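Local coordinates for Pa14_01140 (Pseudomonas aeruginosa, PDB 6OX6), which is the immunity protein that binds the type VI secretion toxin Tas1, a (p)ppApp synthetase, and helps prevent its early activation, at the interface of chains B and A. Numbering follows the deposited sequence. Chains: chain A, Pa14_01140; chain B, Tas1.

The interface of chains B and A. Residues chain B 332; chain A 19-20, 22.
B:Lys332 of the toxin lays its side chain along A:Phe20 and reaches A:Asp19 with its amine, both residues belonging to the 3-10 helix 19-21 of the immunity protein. From CB the chain runs with CG anti to the backbone N (chi1 -158°), a setting that sends it past the ring of A:Phe20, the two side chains pointing in opposite directions. CG of B:Lys332 lies 4.2 Å from CD1 of the ring, a loose van der Waals approach. Further on, CD comes too close to the main-chain O of A:Phe20 to be interpreted. CE of B:Lys332 is 3.3 Å from that same O of A:Phe20, 3.4 Å from the main-chain O of A:Asp19 and 3.9 Å from OD1 of A:Asp22. The chain then bends at its last torsion (chi4 -33°), turning the amine toward A:Asp19. There NZ of B:Lys332 makes a long salt bridge, whose hydrogen bond is weak, to the carboxylate OD1 of A:Asp19 (3.4 Å), and another weak hydrogen bond to its main-chain O (3.3 Å). The side chains of B:Lys332 and A:Asp19 cross at about a right angle. OD1 of A:Asp22 stands 4.5 Å from NZ of B:Lys332 without contact, where its charge may add attraction. The backbone O of B:Lys332 approaches the A:Phe20 ring edge in plane, 3.6 Å from CE1. The site sets the first residue of toxin strand 332-336 against the 3-10 helix linking immunity-protein strands 14-18 and 23-28, a small interface patch hiding 116 Å².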
ATOM      1  N   LYS B 332       9.002  -8.007  -5.113  1.00 36.67           N
ATOM      2  CA  LYS B 332       9.408  -6.640  -4.808  1.00 34.78           C
ATOM      3  C   LYS B 332       8.835  -6.542  -3.386  1.00 31.55           C
ATOM      4  O   LYS B 332       7.657  -6.845  -3.173  1.00 35.57           O
ATOM      5  CB  LYS B 332       8.724  -5.645  -5.738  1.00 45.63           C
ATOM      6  CG  LYS B 332       9.449  -4.314  -5.865  1.00 50.21           C
ATOM      7  CD  LYS B 332       8.729  -3.381  -6.824  1.00 55.34           C
ATOM      8  CE  LYS B 332       9.672  -2.327  -7.381  1.00 57.09           C
ATOM      9  NZ  LYS B 332      10.719  -1.942  -6.394  1.00 60.59           N
TER
ATOM     10  N   ASP A  19       9.809   4.106  -5.092  1.00 27.51           N
ATOM     11  CA  ASP A  19      10.347   3.029  -5.917  0.50 32.53           C
ATOM     12  C   ASP A  19       9.482   1.775  -5.870  1.00 34.49           C
ATOM     13  O   ASP A  19       9.432   1.047  -6.872  1.00 34.19           O
ATOM     14  CB  ASP A  19      11.792   2.686  -5.544  0.50 36.29           C
ATOM     15  CG  ASP A  19      12.582   2.144  -6.749  0.50 41.61           C
ATOM     16  OD1 ASP A  19      12.296   1.009  -7.184  0.50 42.52           O
ATOM     17  OD2 ASP A  19      13.464   2.849  -7.284  0.50 45.03           O
ATOM     18  N   PHE A  20       8.752   1.527  -4.772  1.00 30.44           N
ATOM     19  CA  PHE A  20       7.924   0.321  -4.719  1.00 26.64           C
ATOM     20  C   PHE A  20       6.999   0.205  -5.930  1.00 26.97           C
ATOM     21  O   PHE A  20       6.839  -0.886  -6.480  1.00 28.51           O
ATOM     22  CB  PHE A  20       7.120   0.266  -3.419  1.00 22.64           C
ATOM     23  CG  PHE A  20       6.377  -1.039  -3.232  1.00 28.03           C
ATOM     24  CD1 PHE A  20       7.067  -2.243  -3.124  1.00 28.56           C
ATOM     25  CD2 PHE A  20       4.983  -1.062  -3.212  1.00 27.91           C
ATOM     26  CE1 PHE A  20       6.378  -3.451  -2.962  1.00 35.44           C
ATOM     27  CE2 PHE A  20       4.279  -2.266  -3.049  1.00 31.24           C
ATOM     28  CZ  PHE A  20       4.983  -3.468  -2.930  1.00 35.18           C
ATOM     29  N   ASP A  22       7.451   2.205  -8.804  1.00 25.31           N
ATOM     30  CA  ASP A  22       8.092   2.782 -10.007  1.00 30.66           C
ATOM     31  C   ASP A  22       7.410   4.083 -10.465  1.00 25.29           C
ATOM     32  O   ASP A  22       7.119   4.279 -11.643  1.00 24.25           O
ATOM     33  CB  ASP A  22       8.091   1.761 -11.146  1.00 34.09           C
ATOM     34  CG  ASP A  22       9.091   0.633 -10.928  1.00 40.27           C
ATOM     35  OD1 ASP A  22       9.828   0.674  -9.927  1.00 40.22           O
ATOM     36  OD2 ASP A  22       9.138  -0.289 -11.769  1.00 46.35           O
TER